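Local coordinates for hypothetical nigD-like protein (Bacteroides caccae, PDB 3QWN) that is a putative NigD-like immunity protein, an antitoxin candidate that probably protects its producer against a bacteriocin, though its target is not known, at residues L12-V17 with R54-Y59; T37-R42 with T69-S74. All blocks are in the same frame, centred on the assembly; numbering follows the deposited sequence.

Interaction 1 of 2, residues L12-V17 with R54-Y59; sequences LEFVTV and RVMSNY
Met56, a selenomethionine, lays its SE atom almost squarely over the Phe14 ring, 3.5 Å from the ring centroid and only 7° off the normal, a Met-aromatic contact. The two side chains leave their neighbouring strands side by side and point the same way; bends at chi2 and chi3 curl the selenomethionine so that SE sits over the ring and CE turns back to meet Leu12 CB at 3.6 Å. The rings of Phe14 and Trp106 pack edge-to-face. On the same face of the sheet, Arg54 has CG anti to the backbone N, and a bend at chi2 carries the guanidinium back across the neighbouring strand, where Phe14 CB rests on one of its faces, 3.6 Å from NH2. The charge is held by a salt bridge to Asp31 and hydrogen bonds to Asn113 and Ser165. Residues 13-17 and 54-59 are antiparallel strands of the N-terminal OB domain, and this pairing joins the first and last strands in the order of its five-stranded sheet. Glu13 with Ser57 and Val15 with Val55 are the hydrogen-bonded pairs; the straightest link, Val15 N to Val55 O, runs nearly along the C=O axis. On the other face of the sheet, Val55 CG2 fits against the CG2 methyls of both Val15 and Val17. Val15 CG1 and the Tyr59 ring meet tip to tip, CG1 lying 3.7 Å from CE1. Tyr59 takes the crowded chi1 position (75°), and its ring crosses the extended Glu13 chain at about a right angle, with OE1 at the ring edge. There the OH donates to Glu13 OE1 at 3.1 Å, approaching from above the carboxylate plane. A water bridges Glu13 OE2 and Tyr59 O while sitting over the centre of the tyrosine ring.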
# COMPACT_ATOMS: atom_id res chain seq x y z
N LEU A 12 5.29 -9.83 -8.25
CA LEU A 12 4.70 -9.76 -6.92
C LEU A 12 3.29 -9.23 -6.94
O LEU A 12 3.00 -8.30 -7.67
CB LEU A 12 5.56 -8.86 -6.03
CG LEU A 12 6.98 -9.35 -5.68
CD1 LEU A 12 7.68 -8.31 -4.84
CD2 LEU A 12 6.95 -10.67 -4.92
N GLU A 13 2.44 -9.79 -6.11
CA GLU A 13 1.04 -9.37 -5.96
C GLU A 13 0.75 -8.89 -4.53
O GLU A 13 1.36 -9.39 -3.60
CB GLU A 13 0.11 -10.54 -6.25
CG GLU A 13 -0.26 -10.79 -7.70
CD GLU A 13 -1.24 -11.94 -7.86
OE1 GLU A 13 -2.34 -11.92 -7.24
OE2 GLU A 13 -0.87 -12.90 -8.58
N PHE A 14 -0.21 -7.98 -4.37
CA PHE A 14 -0.75 -7.50 -3.09
C PHE A 14 -1.70 -8.56 -2.63
O PHE A 14 -2.67 -8.87 -3.34
CB PHE A 14 -1.49 -6.13 -3.27
CG PHE A 14 -0.61 -4.91 -3.49
CD1 PHE A 14 0.05 -4.72 -4.70
CD2 PHE A 14 -0.42 -3.97 -2.47
CE1 PHE A 14 0.91 -3.62 -4.88
CE2 PHE A 14 0.41 -2.86 -2.67
CZ PHE A 14 1.05 -2.68 -3.88
N VAL A 15 -1.44 -9.17 -1.47
CA VAL A 15 -2.29 -10.23 -0.89
C VAL A 15 -2.35 -10.02 0.61
O VAL A 15 -1.63 -9.18 1.20
CB VAL A 15 -1.77 -11.69 -1.23
CG1 VAL A 15 -1.76 -11.98 -2.74
CG2 VAL A 15 -0.41 -11.98 -0.59
N THR A 16 -3.22 -10.82 1.24
CA THR A 16 -3.32 -10.95 2.69
C THR A 16 -2.93 -12.40 3.03
O THR A 16 -3.31 -13.32 2.32
CB THR A 16 -4.71 -10.54 3.20
OG1 THR A 16 -4.98 -9.21 2.77
CG2 THR A 16 -4.81 -10.59 4.71
N VAL A 17 -2.11 -12.59 4.04
CA VAL A 17 -1.76 -13.94 4.50
C VAL A 17 -2.21 -14.08 5.94
O VAL A 17 -2.23 -13.09 6.67
CB VAL A 17 -0.27 -14.33 4.32
CG1 VAL A 17 0.10 -14.44 2.86
CG2 VAL A 17 0.67 -13.38 5.07
N ARG A 54 -0.98 -7.90 5.56
CA ARG A 54 -1.04 -7.37 4.20
C ARG A 54 0.42 -7.40 3.71
O ARG A 54 1.27 -6.75 4.33
CB ARG A 54 -1.66 -5.96 4.22
CG ARG A 54 -1.77 -5.23 2.88
CD ARG A 54 -2.88 -5.81 2.06
NE ARG A 54 -3.13 -5.09 0.81
CZ ARG A 54 -3.97 -5.54 -0.12
NH1 ARG A 54 -4.60 -6.69 0.05
NH2 ARG A 54 -4.15 -4.85 -1.24
N VAL A 55 0.73 -8.21 2.66
CA VAL A 55 2.11 -8.42 2.18
C VAL A 55 2.17 -8.47 0.64
O VAL A 55 1.14 -8.55 -0.02
CB VAL A 55 2.67 -9.79 2.77
CG1 VAL A 55 2.88 -9.74 4.28
CG2 VAL A 55 1.80 -10.99 2.38
N MSE A 56 3.40 -8.49 0.09
CA MSE A 56 3.72 -8.74 -1.32
C MSE A 56 4.10 -10.24 -1.46
O MSE A 56 4.79 -10.81 -0.60
CB MSE A 56 4.85 -7.83 -1.84
CG MSE A 56 4.48 -6.34 -1.78
SE MSE A 56 2.79 -5.93 -2.72
CE MSE A 56 3.34 -6.44 -4.52
N SER A 57 3.63 -10.89 -2.51
CA SER A 57 3.94 -12.30 -2.65
C SER A 57 3.99 -12.75 -4.08
O SER A 57 3.19 -12.33 -4.92
CB SER A 57 2.88 -13.14 -1.92
OG SER A 57 3.12 -14.53 -1.93
N ASN A 58 4.89 -13.70 -4.32
CA ASN A 58 4.96 -14.49 -5.53
C ASN A 58 4.39 -15.85 -5.12
O ASN A 58 4.93 -16.53 -4.24
CB ASN A 58 6.36 -14.61 -6.12
CG ASN A 58 6.38 -15.40 -7.41
OD1 ASN A 58 6.68 -16.57 -7.42
ND2 ASN A 58 5.95 -14.82 -8.49
N TYR A 59 3.27 -16.21 -5.72
CA TYR A 59 2.61 -17.46 -5.41
C TYR A 59 1.92 -17.97 -6.65
O TYR A 59 1.64 -17.19 -7.57
CB TYR A 59 1.57 -17.24 -4.26
CG TYR A 59 0.30 -16.54 -4.71
CD1 TYR A 59 0.26 -15.16 -4.86
CD2 TYR A 59 -0.83 -17.27 -5.05
CE1 TYR A 59 -0.91 -14.50 -5.28
CE2 TYR A 59 -2.00 -16.63 -5.49
CZ TYR A 59 -2.03 -15.25 -5.60
OH TYR A 59 -3.18 -14.61 -6.03
O HOH W 1 -0.32 -16.03 -9.19
O HOH W 2 2.20 -13.92 -8.28

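Interaction 2 of 2, residues T37-R42 with T69-S74; sequences TVSKDR and TAVIYS
A beta bulge interrupts the parallel pairing of 37-42 with 69-74 in the N-terminal OB domain: Val38 pairs with Ala70, but Lys40 already with Val71, so Ser39 is the extra residue. The chain turns a corner there, and Ser39 points its CB toward the partner strand. Its OG takes the crowded position between backbone N and carbonyl carbon (chi1 54°), as does Thr69 OG1 (61°), and the two hydroxyls meet in a 2.8 Å hydrogen bond between Ser39 OG and Thr69 OG1. Beside them Ser39 N donates in plane to Ala70 O at 2.9 Å. Beyond the bulge, Ile72 is gripped at both backbone ends, its N by Lys40 O and its O by Arg42 N.

On the face that carries Val38, Ala70, Asp41 and Ile72, Val38 places CG1 anti to the backbone N, so both methyls meet Ile72 CD1, CG2 at 3.7 Å; Leu28 also touches this pair. Asp41, with CG likewise anti to N, lays OD1 against Ile72 CG2, and its carboxylate is hydrogen-bonded to Thr43 OG1 and Ser45 N.

Arg42, poorly ordered, runs alongside Tyr73 in the same direction, with guanidinium and ring planes 52° apart. Tyr73 OH bonds to Glu60, while Arg42 CD lies 3.7 Å from Tyr73 CE1.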
# COMPACT_ATOMS: atom_id res chain seq x y z
N THR A 37 -6.37 -21.99 0.88
CA THR A 37 -5.55 -22.73 1.83
C THR A 37 -4.14 -22.79 1.19
O THR A 37 -4.04 -23.03 -0.01
CB THR A 37 -6.17 -24.11 2.08
OG1 THR A 37 -7.37 -23.97 2.84
CG2 THR A 37 -5.24 -25.05 2.83
N VAL A 38 -3.08 -22.54 1.97
CA VAL A 38 -1.70 -22.61 1.50
C VAL A 38 -1.26 -24.07 1.63
O VAL A 38 -0.98 -24.51 2.74
CB VAL A 38 -0.75 -21.63 2.26
CG1 VAL A 38 0.71 -21.88 1.92
CG2 VAL A 38 -1.13 -20.18 2.00
N SER A 39 -1.16 -24.80 0.49
CA SER A 39 -0.72 -26.20 0.50
C SER A 39 0.80 -26.30 0.72
O SER A 39 1.27 -27.31 1.24
CB SER A 39 -1.12 -26.90 -0.81
OG SER A 39 -0.67 -26.24 -1.99
N LYS A 40 1.56 -25.28 0.33
CA LYS A 40 3.00 -25.28 0.53
C LYS A 40 3.53 -23.85 0.59
O LYS A 40 3.25 -23.05 -0.30
CB LYS A 40 3.70 -26.07 -0.61
CG LYS A 40 5.14 -26.47 -0.31
CD LYS A 40 5.72 -27.30 -1.46
CE LYS A 40 7.10 -27.84 -1.16
NZ LYS A 40 7.62 -28.65 -2.29
N ASP A 41 4.30 -23.54 1.64
CA ASP A 41 4.99 -22.28 1.79
C ASP A 41 6.45 -22.58 1.61
O ASP A 41 7.12 -23.03 2.56
CB ASP A 41 4.68 -21.55 3.11
CG ASP A 41 5.47 -20.26 3.31
OD1 ASP A 41 6.03 -19.74 2.32
OD2 ASP A 41 5.55 -19.78 4.44
N ARG A 42 6.95 -22.36 0.38
CA ARG A 42 8.35 -22.65 0.06
C ARG A 42 9.32 -21.65 0.72
O ARG A 42 10.50 -21.96 0.83
CB ARG A 42 8.58 -22.72 -1.46
CG ARG A 42 7.68 -23.72 -2.15
CD ARG A 42 8.39 -24.34 -3.32
NE ARG A 42 7.60 -25.41 -3.92
CZ ARG A 42 8.03 -26.19 -4.91
NH1 ARG A 42 9.25 -26.04 -5.41
NH2 ARG A 42 7.24 -27.14 -5.40
N THR A 69 -5.38 -24.66 -4.35
CA THR A 69 -4.59 -24.31 -3.17
C THR A 69 -3.53 -23.35 -3.62
O THR A 69 -3.32 -23.22 -4.80
CB THR A 69 -4.02 -25.54 -2.44
OG1 THR A 69 -3.16 -26.26 -3.31
CG2 THR A 69 -5.09 -26.47 -1.89
N ALA A 70 -2.89 -22.67 -2.70
CA ALA A 70 -1.82 -21.74 -3.02
C ALA A 70 -0.49 -22.29 -2.59
O ALA A 70 -0.39 -22.84 -1.51
CB ALA A 70 -2.06 -20.39 -2.32
N VAL A 71 0.54 -22.12 -3.45
CA VAL A 71 1.95 -22.43 -3.22
C VAL A 71 2.68 -21.08 -3.21
O VAL A 71 2.60 -20.34 -4.20
CB VAL A 71 2.54 -23.43 -4.24
CG1 VAL A 71 4.03 -23.66 -3.97
CG2 VAL A 71 1.79 -24.74 -4.16
N ILE A 72 3.33 -20.73 -2.08
CA ILE A 72 4.02 -19.46 -1.92
C ILE A 72 5.48 -19.63 -2.27
O ILE A 72 6.16 -20.48 -1.70
CB ILE A 72 3.82 -18.85 -0.49
CG1 ILE A 72 2.32 -18.59 -0.22
CG2 ILE A 72 4.66 -17.57 -0.28
CD1 ILE A 72 2.00 -18.39 1.27
N TYR A 73 5.98 -18.79 -3.16
CA TYR A 73 7.39 -18.82 -3.60
C TYR A 73 8.17 -17.68 -2.96
O TYR A 73 9.35 -17.85 -2.68
CB TYR A 73 7.50 -18.78 -5.14
CG TYR A 73 6.94 -20.05 -5.75
CD1 TYR A 73 7.67 -21.24 -5.74
CD2 TYR A 73 5.65 -20.09 -6.28
CE1 TYR A 73 7.13 -22.43 -6.23
CE2 TYR A 73 5.11 -21.26 -6.79
CZ TYR A 73 5.85 -22.44 -6.76
OH TYR A 73 5.31 -23.60 -7.28
N SER A 74 7.53 -16.53 -2.71
CA SER A 74 8.19 -15.40 -2.02
C SER A 74 7.19 -14.57 -1.26
O SER A 74 6.03 -14.56 -1.61
CB SER A 74 9.02 -14.53 -2.97
OG SER A 74 8.21 -13.61 -3.66

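The centres of interactions 1 and 2 lie about 11 Å apart in the same five-stranded sheet of the N-terminal OB domain. Their segments alternate along the chain, in the order 12-17, 37-42, 54-59, 69-74. Strands 52-63 and 68-77 are neighbours, so the second members of the two contacts meet directly: Asn58 O lies 2.7 Å from Tyr73 N, and Ser57 OG 2.9 Å from Ser74 O, both probable hydrogen bonds. Tyr73 and Ser74 both face Asn58, a classic beta bulge. Together the two pairings, one antiparallel and one parallel, help link strand 13-19 through 52-63 and then 68-77 to strand 36-41.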